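Local structure of peptidoglycan-recognition protein LB (Drosophila melanogaster, 7NSZ) at residues 40-45 / 100-105; 60-65 / 76-81; 82-87 / 129-134; 117-120 / 124-127. The protein hydrolyses the amide bond between N-acetylmuramoyl and L-amino acid residues of bacterial peptidoglycan as a zinc-dependent amidase, probably scavenging immunologically active fragments. The protein carries 1 engineered substitution. All coordinates share one frame; numbering follows the deposited sequence.

Contact 1: residues 40-45 / 100-105; sequences YVIIHH and GAHAPK. With ZN (zinc ion), chain B.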
loop_
_atom_site.group_PDB
_atom_site.type_symbol
_atom_site.label_atom_id
_atom_site.label_comp_id
_atom_site.label_asym_id
_atom_site.label_seq_id
_atom_site.Cartn_x
_atom_site.Cartn_y
_atom_site.Cartn_z
ATOM N N TYR A 40 3.588 -10.631 -5.157
ATOM C CA TYR A 40 2.378 -9.807 -5.341
ATOM C C TYR A 40 2.569 -8.394 -4.826
ATOM O O TYR A 40 3.296 -8.131 -3.842
ATOM C CB TYR A 40 1.195 -10.402 -4.592
ATOM C CG TYR A 40 0.807 -11.769 -5.094
ATOM C CD1 TYR A 40 1.346 -12.906 -4.523
ATOM C CD2 TYR A 40 -0.007 -11.906 -6.214
ATOM C CE1 TYR A 40 1.015 -14.171 -4.995
ATOM C CE2 TYR A 40 -0.344 -13.162 -6.697
ATOM C CZ TYR A 40 0.171 -14.274 -6.092
ATOM O OH TYR A 40 -0.222 -15.482 -6.626
ATOM N N VAL A 41 1.862 -7.502 -5.495
ATOM C CA VAL A 41 1.646 -6.108 -5.051
ATOM C C VAL A 41 0.144 -5.944 -4.925
ATOM O O VAL A 41 -0.575 -6.196 -5.915
ATOM C CB VAL A 41 2.255 -5.080 -6.004
ATOM C CG1 VAL A 41 1.915 -3.672 -5.584
ATOM C CG2 VAL A 41 3.740 -5.265 -6.169
ATOM N N ILE A 42 -0.316 -5.544 -3.747
ATOM C CA ILE A 42 -1.770 -5.340 -3.501
ATOM C C ILE A 42 -1.999 -3.869 -3.270
ATOM O O ILE A 42 -1.393 -3.246 -2.376
ATOM C CB ILE A 42 -2.301 -6.122 -2.302
ATOM C CG1 ILE A 42 -1.775 -7.540 -2.233
ATOM C CG2 ILE A 42 -3.804 -6.045 -2.208
ATOM C CD1 ILE A 42 -2.139 -8.382 -3.363
ATOM N N ILE A 43 -2.911 -3.293 -4.026
ATOM C CA ILE A 43 -3.278 -1.869 -3.923
ATOM C C ILE A 43 -4.517 -1.675 -3.081
ATOM O O ILE A 43 -5.505 -2.424 -3.234
ATOM C CB ILE A 43 -3.483 -1.239 -5.324
ATOM C CG1 ILE A 43 -2.267 -1.437 -6.219
ATOM C CG2 ILE A 43 -3.883 0.199 -5.217
ATOM C CD1 ILE A 43 -0.981 -0.858 -5.691
ATOM N N HIS A 44 -4.470 -0.688 -2.218
ATOM C CA HIS A 44 -5.536 -0.260 -1.292
ATOM C C HIS A 44 -5.803 1.214 -1.428
ATOM O O HIS A 44 -4.903 1.989 -1.855
ATOM C CB HIS A 44 -5.133 -0.578 0.181
ATOM C CG HIS A 44 -4.730 -1.982 0.406
ATOM N ND1 HIS A 44 -5.672 -2.889 0.888
ATOM C CD2 HIS A 44 -3.579 -2.658 0.348
ATOM C CE1 HIS A 44 -5.116 -4.035 1.086
ATOM N NE2 HIS A 44 -3.809 -3.970 0.755
ATOM N N HIS A 45 -6.987 1.648 -0.962
ATOM C CA HIS A 45 -7.222 3.030 -0.552
ATOM C C HIS A 45 -7.429 3.043 0.958
ATOM O O HIS A 45 -7.681 1.994 1.573
ATOM C CB HIS A 45 -8.346 3.779 -1.300
ATOM C CG HIS A 45 -9.724 3.366 -0.916
ATOM N ND1 HIS A 45 -10.782 4.143 -1.341
ATOM C CD2 HIS A 45 -10.233 2.310 -0.277
ATOM C CE1 HIS A 45 -11.885 3.565 -0.922
ATOM N NE2 HIS A 45 -11.610 2.449 -0.340
ATOM N N GLY A 100 2.601 -8.238 6.475
ATOM C CA GLY A 100 1.614 -7.160 6.623
ATOM C C GLY A 100 0.362 -7.596 7.333
ATOM O O GLY A 100 0.288 -8.761 7.800
ATOM N N ALA A 101 -0.594 -6.695 7.450
ATOM C CA ALA A 101 -1.937 -7.020 7.973
ATOM C C ALA A 101 -2.946 -6.280 7.118
ATOM O O ALA A 101 -3.830 -5.587 7.604
ATOM C CB ALA A 101 -2.093 -6.584 9.424
ATOM N N HIS A 102 -2.822 -6.473 5.807
ATOM C CA HIS A 102 -3.654 -5.744 4.824
ATOM C C HIS A 102 -4.433 -6.681 3.902
ATOM O O HIS A 102 -5.381 -6.190 3.324
ATOM C CB HIS A 102 -2.805 -4.721 4.042
ATOM C CG HIS A 102 -1.751 -5.344 3.198
ATOM N ND1 HIS A 102 -1.957 -5.799 1.902
ATOM C CD2 HIS A 102 -0.486 -5.709 3.515
ATOM C CE1 HIS A 102 -0.863 -6.427 1.509
ATOM N NE2 HIS A 102 0.064 -6.431 2.509
ATOM N N ALA A 103 -3.982 -7.884 3.657
ATOM C CA ALA A 103 -4.630 -8.738 2.641
ATOM C C ALA A 103 -4.496 -10.185 3.085
ATOM O O ALA A 103 -3.478 -10.792 2.890
ATOM C CB ALA A 103 -3.981 -8.524 1.301
ATOM N N PRO A 104 -5.568 -10.736 3.705
ATOM C CA PRO A 104 -5.535 -12.153 4.123
ATOM C C PRO A 104 -5.069 -13.095 3.008
ATOM O O PRO A 104 -5.513 -12.941 1.875
ATOM C CB PRO A 104 -7.000 -12.401 4.529
ATOM C CG PRO A 104 -7.526 -11.047 4.960
ATOM C CD PRO A 104 -6.809 -10.042 4.043
ATOM N N LYS A 105 -4.180 -14.007 3.347
ATOM C CA LYS A 105 -3.584 -15.031 2.469
ATOM C C LYS A 105 -2.453 -14.429 1.635
ATOM O O LYS A 105 -1.716 -15.223 1.017
ATOM C CB LYS A 105 -4.591 -15.655 1.483
ATOM C CG LYS A 105 -5.897 -16.164 2.038
ATOM C CD LYS A 105 -5.652 -17.346 2.864
ATOM C CE LYS A 105 -6.925 -18.066 3.255
ATOM N NZ LYS A 105 -6.612 -19.335 3.931
HETATM ZN ZN ZN B . -7.684 -2.531 1.223
#

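Contact 2: residues 60-65 / 76-81; sequences KSMRDM and NDIGFS. Engineered in segment 76-81: Phe80 (natural residue Tyr).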
loop_
_atom_site.group_PDB
_atom_site.type_symbol
_atom_site.label_atom_id
_atom_site.label_comp_id
_atom_site.label_asym_id
_atom_site.label_seq_id
_atom_site.Cartn_x
_atom_site.Cartn_y
_atom_site.Cartn_z
ATOM N N LYS A 60 0.444 13.211 9.325
ATOM C CA LYS A 60 -0.648 13.003 10.308
ATOM C C LYS A 60 -1.532 11.825 9.875
ATOM O O LYS A 60 -1.946 11.014 10.712
ATOM C CB LYS A 60 -1.415 14.317 10.520
ATOM C CG LYS A 60 -2.618 14.235 11.431
ATOM C CD LYS A 60 -2.314 13.766 12.807
ATOM C CE LYS A 60 -3.358 14.250 13.802
ATOM N NZ LYS A 60 -4.742 13.905 13.413
ATOM N N SER A 61 -1.825 11.690 8.590
ATOM C CA SER A 61 -2.725 10.630 8.094
ATOM C C SER A 61 -2.053 9.277 8.344
ATOM O O SER A 61 -2.751 8.335 8.687
ATOM C CB SER A 61 -3.060 10.797 6.631
ATOM O OG SER A 61 -3.730 12.007 6.338
ATOM N N MET A 62 -0.746 9.159 8.111
ATOM C CA MET A 62 -0.018 7.921 8.420
ATOM C C MET A 62 -0.138 7.630 9.922
ATOM O O MET A 62 -0.426 6.487 10.293
ATOM C CB MET A 62 1.457 8.036 8.021
ATOM C CG MET A 62 1.687 8.041 6.511
ATOM S SD MET A 62 1.233 6.488 5.703
ATOM C CE MET A 62 2.389 5.346 6.414
ATOM N N ARG A 63 0.046 8.631 10.786
ATOM C CA ARG A 63 -0.110 8.403 12.247
ATOM C C ARG A 63 -1.545 8.020 12.562
ATOM O O ARG A 63 -1.761 7.174 13.459
ATOM C CB ARG A 63 0.335 9.631 13.040
ATOM C CG ARG A 63 1.823 9.879 12.934
ATOM C CD ARG A 63 2.364 10.940 13.896
ATOM N NE ARG A 63 1.695 12.226 13.745
ATOM C CZ ARG A 63 2.157 13.197 12.973
ATOM N NH1 ARG A 63 3.170 12.991 12.165
ATOM N NH2 ARG A 63 1.534 14.362 12.933
ATOM N N ASP A 64 -2.509 8.647 11.943
ATOM C CA ASP A 64 -3.914 8.275 12.201
ATOM C C ASP A 64 -4.171 6.804 11.852
ATOM O O ASP A 64 -4.904 6.079 12.596
ATOM C CB ASP A 64 -4.828 9.247 11.458
ATOM C CG ASP A 64 -4.898 10.645 12.061
ATOM O OD1 ASP A 64 -4.398 10.844 13.174
ATOM O OD2 ASP A 64 -5.412 11.529 11.364
ATOM N N MET A 65 -3.715 6.327 10.708
ATOM C CA MET A 65 -3.871 4.894 10.352
ATOM C C MET A 65 -3.109 4.033 11.339
ATOM O O MET A 65 -3.677 2.994 11.769
ATOM C CB MET A 65 -3.388 4.629 8.923
ATOM C CG MET A 65 -4.275 5.286 7.875
ATOM S SD MET A 65 -3.858 4.816 6.166
ATOM C CE MET A 65 -2.354 5.745 5.959
ATOM N N ASN A 76 -0.042 -5.146 15.341
ATOM C CA ASN A 76 1.350 -4.872 15.735
ATOM C C ASN A 76 1.827 -3.521 15.210
ATOM O O ASN A 76 2.820 -2.985 15.705
ATOM C CB ASN A 76 2.312 -5.932 15.213
ATOM C CG ASN A 76 2.135 -7.265 15.903
ATOM O OD1 ASN A 76 2.540 -8.304 15.358
ATOM N ND2 ASN A 76 1.542 -7.259 17.087
ATOM N N ASP A 77 1.233 -3.043 14.125
ATOM C CA ASP A 77 1.690 -1.869 13.350
ATOM C C ASP A 77 0.588 -1.461 12.390
ATOM O O ASP A 77 -0.377 -2.206 12.197
ATOM C CB ASP A 77 2.982 -2.149 12.597
ATOM C CG ASP A 77 3.793 -0.945 12.177
ATOM O OD1 ASP A 77 3.447 0.187 12.660
ATOM O OD2 ASP A 77 4.775 -1.158 11.446
ATOM N N ILE A 78 0.743 -0.288 11.801
ATOM C CA ILE A 78 0.003 0.025 10.560
ATOM C C ILE A 78 0.028 -1.201 9.645
ATOM O O ILE A 78 1.048 -1.858 9.517
ATOM C CB ILE A 78 0.589 1.253 9.847
ATOM C CG1 ILE A 78 -0.405 1.762 8.803
ATOM C CG2 ILE A 78 1.984 1.037 9.322
ATOM C CD1 ILE A 78 -0.027 3.092 8.196
ATOM N N GLY A 79 -1.112 -1.562 9.075
ATOM C CA GLY A 79 -1.174 -2.852 8.336
ATOM C C GLY A 79 -0.471 -2.856 6.971
ATOM O O GLY A 79 -0.201 -3.928 6.470
ATOM N N PHE A 80 -0.217 -1.698 6.402
ATOM C CA PHE A 80 0.305 -1.551 5.031
ATOM C C PHE A 80 1.828 -1.554 5.010
ATOM O O PHE A 80 2.510 -1.080 5.961
ATOM C CB PHE A 80 -0.237 -0.250 4.437
ATOM C CG PHE A 80 -1.736 -0.177 4.456
ATOM C CD1 PHE A 80 -2.499 -1.040 3.660
ATOM C CD2 PHE A 80 -2.406 0.755 5.221
ATOM C CE1 PHE A 80 -3.888 -0.986 3.659
ATOM C CE2 PHE A 80 -3.781 0.820 5.205
ATOM C CZ PHE A 80 -4.529 -0.085 4.450
ATOM N N SER A 81 2.368 -1.950 3.894
ATOM C CA SER A 81 3.832 -1.903 3.649
ATOM C C SER A 81 4.292 -0.465 3.462
ATOM O O SER A 81 5.355 -0.053 3.977
ATOM C CB SER A 81 4.191 -2.712 2.460
ATOM O OG SER A 81 3.635 -4.038 2.498
#

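Contact 3: residues 82-87 / 129-134; sequences FGIGGD and LDAAKN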
loop_
_atom_site.group_PDB
_atom_site.type_symbol
_atom_site.label_atom_id
_atom_site.label_comp_id
_atom_site.label_asym_id
_atom_site.label_seq_id
_atom_site.Cartn_x
_atom_site.Cartn_y
_atom_site.Cartn_z
ATOM N N PHE A 82 3.512 0.286 2.668
ATOM C CA PHE A 82 3.833 1.679 2.280
ATOM C C PHE A 82 2.550 2.481 2.101
ATOM O O PHE A 82 1.503 1.876 1.723
ATOM C CB PHE A 82 4.626 1.786 0.966
ATOM C CG PHE A 82 5.994 1.169 1.062
ATOM C CD1 PHE A 82 6.196 -0.134 0.717
ATOM C CD2 PHE A 82 7.080 1.894 1.490
ATOM C CE1 PHE A 82 7.426 -0.740 0.880
ATOM C CE2 PHE A 82 8.325 1.282 1.671
ATOM C CZ PHE A 82 8.485 -0.029 1.330
ATOM N N GLY A 83 2.578 3.768 2.358
ATOM C CA GLY A 83 1.492 4.683 2.011
ATOM C C GLY A 83 1.964 5.697 1.019
ATOM O O GLY A 83 3.174 6.017 0.917
ATOM N N ILE A 84 1.020 6.226 0.260
ATOM C CA ILE A 84 1.232 7.284 -0.746
ATOM C C ILE A 84 0.355 8.475 -0.401
ATOM O O ILE A 84 -0.884 8.309 -0.255
ATOM C CB ILE A 84 0.892 6.773 -2.147
ATOM C CG1 ILE A 84 1.519 5.432 -2.506
ATOM C CG2 ILE A 84 1.189 7.847 -3.187
ATOM C CD1 ILE A 84 2.913 5.466 -2.681
ATOM N N GLY A 85 0.954 9.646 -0.279
ATOM C CA GLY A 85 0.177 10.863 -0.008
ATOM C C GLY A 85 -0.096 11.658 -1.288
ATOM O O GLY A 85 0.563 11.479 -2.297
ATOM N N GLY A 86 -1.049 12.583 -1.174
ATOM C CA GLY A 86 -1.377 13.552 -2.237
ATOM C C GLY A 86 -0.312 14.615 -2.373
ATOM O O GLY A 86 -0.371 15.388 -3.343
ATOM N N ASP A 87 0.679 14.620 -1.474
ATOM C CA ASP A 87 1.917 15.393 -1.667
ATOM C C ASP A 87 2.844 14.724 -2.671
ATOM O O ASP A 87 3.911 15.267 -2.937
ATOM C CB ASP A 87 2.624 15.593 -0.331
ATOM C CG ASP A 87 3.025 14.307 0.372
ATOM O OD1 ASP A 87 3.674 14.407 1.453
ATOM O OD2 ASP A 87 2.640 13.174 -0.120
ATOM N N LEU A 129 -0.379 8.521 -8.455
ATOM C CA LEU A 129 -0.256 7.365 -9.376
ATOM C C LEU A 129 1.207 7.140 -9.762
ATOM O O LEU A 129 1.712 6.018 -9.720
ATOM C CB LEU A 129 -1.117 7.559 -10.613
ATOM C CG LEU A 129 -2.589 7.795 -10.340
ATOM C CD1 LEU A 129 -3.308 8.087 -11.677
ATOM C CD2 LEU A 129 -3.277 6.677 -9.582
ATOM N N ASP A 130 1.909 8.224 -10.074
ATOM C CA ASP A 130 3.342 8.163 -10.383
ATOM C C ASP A 130 4.147 7.643 -9.185
ATOM O O ASP A 130 5.051 6.800 -9.364
ATOM C CB ASP A 130 3.832 9.546 -10.788
ATOM C CG ASP A 130 3.404 9.971 -12.192
ATOM O OD1 ASP A 130 2.911 9.104 -12.943
ATOM O OD2 ASP A 130 3.672 11.145 -12.535
ATOM N N ALA A 131 3.853 8.135 -7.972
ATOM C CA ALA A 131 4.595 7.652 -6.793
ATOM C C ALA A 131 4.421 6.151 -6.633
ATOM O O ALA A 131 5.379 5.429 -6.346
ATOM C CB ALA A 131 4.124 8.373 -5.584
ATOM N N ALA A 132 3.200 5.629 -6.792
ATOM C CA ALA A 132 2.955 4.186 -6.598
ATOM C C ALA A 132 3.764 3.412 -7.619
ATOM O O ALA A 132 4.384 2.444 -7.284
ATOM C CB ALA A 132 1.490 3.847 -6.625
ATOM N N LYS A 133 3.724 3.868 -8.877
ATOM C CA LYS A 133 4.466 3.138 -9.939
ATOM C C LYS A 133 5.986 3.209 -9.666
ATOM O O LYS A 133 6.640 2.186 -9.858
ATOM C CB LYS A 133 4.139 3.680 -11.325
ATOM C CG LYS A 133 2.676 3.531 -11.697
ATOM C CD LYS A 133 2.386 4.299 -13.006
ATOM C CE LYS A 133 0.936 4.272 -13.436
ATOM N NZ LYS A 133 0.726 5.001 -14.714
ATOM N N ASN A 134 6.453 4.356 -9.191
ATOM C CA ASN A 134 7.899 4.515 -8.896
ATOM C C ASN A 134 8.317 3.606 -7.729
ATOM O O ASN A 134 9.353 2.920 -7.767
ATOM C CB ASN A 134 8.220 5.971 -8.603
ATOM C CG ASN A 134 8.160 6.815 -9.868
ATOM O OD1 ASN A 134 8.341 6.300 -10.974
ATOM N ND2 ASN A 134 7.877 8.097 -9.723
#

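Contact 4: residues 117-120 / 124-127; sequences GDWR and PPKQ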
loop_
_atom_site.group_PDB
_atom_site.type_symbol
_atom_site.label_atom_id
_atom_site.label_comp_id
_atom_site.label_asym_id
_atom_site.label_seq_id
_atom_site.Cartn_x
_atom_site.Cartn_y
_atom_site.Cartn_z
ATOM N N GLY A 117 -6.738 8.260 0.904
ATOM C CA GLY A 117 -7.946 8.930 0.386
ATOM C C GLY A 117 -9.014 7.919 0.088
ATOM O O GLY A 117 -8.832 6.699 0.254
ATOM N N ASP A 118 -10.146 8.480 -0.346
ATOM C CA ASP A 118 -11.323 7.729 -0.804
ATOM C C ASP A 118 -11.330 7.776 -2.332
ATOM O O ASP A 118 -11.599 8.864 -2.859
ATOM C CB ASP A 118 -12.607 8.320 -0.202
ATOM C CG ASP A 118 -13.895 7.720 -0.767
ATOM O OD1 ASP A 118 -13.865 6.645 -1.384
ATOM O OD2 ASP A 118 -14.976 8.319 -0.477
ATOM N N TRP A 119 -11.074 6.660 -2.990
ATOM C CA TRP A 119 -10.922 6.601 -4.472
ATOM C C TRP A 119 -12.001 5.712 -5.120
ATOM O O TRP A 119 -11.808 5.067 -6.135
ATOM C CB TRP A 119 -9.490 6.204 -4.803
ATOM C CG TRP A 119 -8.463 7.111 -4.169
ATOM C CD1 TRP A 119 -7.515 6.752 -3.238
ATOM C CD2 TRP A 119 -8.358 8.538 -4.284
ATOM N NE1 TRP A 119 -6.788 7.827 -2.856
ATOM C CE2 TRP A 119 -7.292 8.957 -3.451
ATOM C CE3 TRP A 119 -9.029 9.503 -5.046
ATOM C CZ2 TRP A 119 -6.886 10.264 -3.340
ATOM C CZ3 TRP A 119 -8.657 10.811 -4.923
ATOM C CH2 TRP A 119 -7.591 11.193 -4.111
ATOM N N ARG A 120 -13.165 5.736 -4.478
ATOM C CA ARG A 120 -14.377 5.078 -5.049
ATOM C C ARG A 120 -14.781 5.700 -6.384
ATOM O O ARG A 120 -15.031 4.919 -7.280
ATOM C CB ARG A 120 -15.508 5.137 -4.025
ATOM C CG ARG A 120 -15.312 4.109 -2.923
ATOM C CD ARG A 120 -16.444 4.205 -1.917
ATOM N NE ARG A 120 -16.479 5.535 -1.344
ATOM C CZ ARG A 120 -17.574 6.198 -0.975
ATOM N NH1 ARG A 120 -18.764 5.627 -1.050
ATOM N NH2 ARG A 120 -17.474 7.429 -0.508
ATOM N N PRO A 124 -7.131 9.289 -8.164
ATOM C CA PRO A 124 -6.076 10.014 -7.456
ATOM C C PRO A 124 -5.336 10.948 -8.409
ATOM O O PRO A 124 -5.175 10.636 -9.596
ATOM C CB PRO A 124 -5.146 8.883 -6.941
ATOM C CG PRO A 124 -6.065 7.684 -6.827
ATOM C CD PRO A 124 -7.051 7.835 -7.993
ATOM N N PRO A 125 -4.834 12.077 -7.863
ATOM C CA PRO A 125 -4.022 12.991 -8.672
ATOM C C PRO A 125 -2.776 12.272 -9.199
ATOM O O PRO A 125 -2.275 11.271 -8.577
ATOM C CB PRO A 125 -3.714 14.171 -7.765
ATOM C CG PRO A 125 -4.180 13.807 -6.394
ATOM C CD PRO A 125 -5.027 12.560 -6.485
ATOM N N LYS A 126 -2.274 12.695 -10.358
ATOM C CA LYS A 126 -1.181 12.015 -11.080
ATOM C C LYS A 126 0.012 11.776 -10.139
ATOM O O LYS A 126 0.690 10.781 -10.309
ATOM C CB LYS A 126 -0.746 12.789 -12.333
ATOM N N GLN A 127 0.354 12.726 -9.286
ATOM C CA GLN A 127 1.555 12.541 -8.431
ATOM C C GLN A 127 1.418 11.290 -7.556
ATOM O O GLN A 127 2.447 10.691 -7.218
ATOM C CB GLN A 127 1.864 13.797 -7.609
ATOM C CG GLN A 127 0.838 14.185 -6.568
ATOM C CD GLN A 127 -0.280 15.070 -7.066
ATOM O OE1 GLN A 127 -0.497 15.153 -8.278
ATOM N NE2 GLN A 127 -1.027 15.637 -6.135
#

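Contact 1: residues 40-45 / 100-105
His44 and His102 carry the polar part of this contact through one hydrogen bond: His44 NE2 donates to His102 ND1 at 2.8 Å. The bond is bent, with an N-H...N angle of 147°, and each nitrogen lies somewhat out of the plane of the other ring. The two imidazoles meet edge against edge, nearly perpendicular (88°), without stacking. At the far nitrogen of the same ring, His44 ND1 binds the zinc ion at 2.1 Å, so His102 is a second-shell partner that helps fix the rotation of a metal ligand. His102 holds CG between its backbone N and carbonyl carbon (chi1 64°), which swings the ring toward His44; the second torsion then turns the ND1 edge to it.

Replacing His102 with an alanine would probably leave His44 NE2 without its acceptor and the zinc-bound ring freer to turn.

The apolar part belongs to Ile42. Its CG1 lies at the edge of the His102 ring, 4.0 Å from CE1, and 4.3 Å from Ala103 CB.

Strand 38-45 runs between strands 110-115 and 149-153. Loop 100-105 lies beside it, on the way from strand 90-92 to strand 110-115.

Contact 2: residues 60-65 / 76-81
Ile78 is the bump and helix 55-72 provides the hollow. The isoleucine stretches out fully, CG1 lying opposite the backbone N (chi1 -165°) and the chain staying extended beyond it, which carries CD1 to the helix surface. There CD1 sits 3.8 Å from Met62 CE and also 3.8 Å from Met65 CB, with Met65 CE a little farther off at 4.2 Å. Gln66 and His69 touch Ile78 too, so the hollow is bordered by residues one turn apart along one side of the helix. Met62 bends at its second and third torsions, which turns its methyl group toward Ile78 CD1, the two side chains meeting at about a right angle.

A second, smaller contact involves Met65 SD and the ring of Phe80, an engineered residue replacing the natural tyrosine. SD approaches CE2 at 4.1 Å and stands 69° off the ring normal, an oblique Met-aromatic contact.

The direct contact is thus apolar, with polar ties next to it: just beyond 60-65, the same helix hydrogen-bonds through Gln66 NE2 to Asp77 OD1 and through His69 ND1 to Gly79 N. Phe80 also meets the ring of His44 and lies about 5 Å from the zinc at nearest atoms; the hydroxyl it lacks is thought to be essential for coordinating the zinc-bound water.

Contact 3: residues 82-87 / 129-134
No flat side chain takes part where Ile84 meets Ala131 and Ala132: the touching surfaces are aliphatic on both sides. The flat groups lie round the contact instead. On the helix side, the indole of Trp174 touches Leu129 and Ala132 and receives Lys133 in a cation-pi contact; on the strand side, the ring of Phe82 meets that of Phe96.

The two branches of Ile84 divide the work. CG2 reaches Ala131 CB at 3.8 Å, while CD1 comes down on the helix backbone, 4.1 Å from Ala132 CA. A longer approach of 4.4 Å links Ile84 CG1 to Ala132 CB. With chi1 at -49°, CG1 stands opposite the carbonyl carbon and CG2 opposite the backbone N, and this sends one branch to each alanine. Small residues at both helix positions let the strand come close, and the CA atoms of Ile84 and Ala132 are 6.8 Å apart.

This is strand-on-helix packing of an alpha/beta fold: strand 82-84, paired with strands 90-92 and 110-115 of the central sheet, lies against helix 126-142. Met128 of the same helix and Ile90, Ile113 and Leu115 of the sheet add further apolar surface around Ile84. The buried contact has no hydrogen bond between its segments. Methyl and methylene groups of Ile84 are set against an alanine methyl and the helix backbone at Ala132, and the contact so depends on close fit and the exclusion of water rather than on polar pairing.

Contact 4: residues 117-120 / 124-127
Trp119 and Pro124 face each other within the connection that leaves strand 110-115 and enters helix 126-142, where Pro125 occupies the N-cap position. Pro124 lies over one face of the indole: its CG stands 3.6 Å from the centroid of the five-membered ring and only 15° off the ring normal, a CH-pi contact. The closest carbon pair is Pro124 CG with Trp119 CD2, at 3.5 Å. Over the six-membered ring, Pro124 N comes to 3.7 Å from Trp119 CE3 and Pro124 CA to 3.7 Å from Trp119 CZ3, followed by Pro125 CD, 3.8 Å from Trp119 CH2. Gly117 C lies over the opposite face, toward the rim of the ring and 3.6 Å above its plane, so both faces are covered.

Beside it, Arg120 grips the Asp118 carboxylate side-on, NE to OD1 at 2.8 Å and NH2 to OD2 at 2.7 Å. Leu167 of helix 165-171 touches both Trp119 and Pro124.

Exchanging Trp119 for a serine would probably open a gap beneath Pro124 and deprive its ring of the aromatic face it rests on.

The indole presents its pi cloud to proline C-H groups; a largely apolar attraction therefore joins the loop to the start of the helix.

In the fold
Contacts 1 and 2, their centres 13 Å apart, meet beside the zinc, where Phe80 CE1 packs 3.5 Å from His44 CG. A second junction lies away from the metal: Ala101 N probably bonds to Gly79 O at 3.0 Å. Contact 1 supplies one zinc ligand, while His154 and Cys162 complete the protein's share of the site. Contact 4 reaches contact 1 through a probable bond from Trp119 N to His45 ND1, 3.0 Å, although the Trp119 side chain stays about 10 Å from the zinc at nearest atoms. Contacts 3 and 4 share helix 126-142 and are joined by a probable hydrogen bond from Gln127 NE2 to Gly86 O, 2.9 Å. Contact 3 touches contact 2 through Met62 SD and Gly83 CA, 4.1 Å.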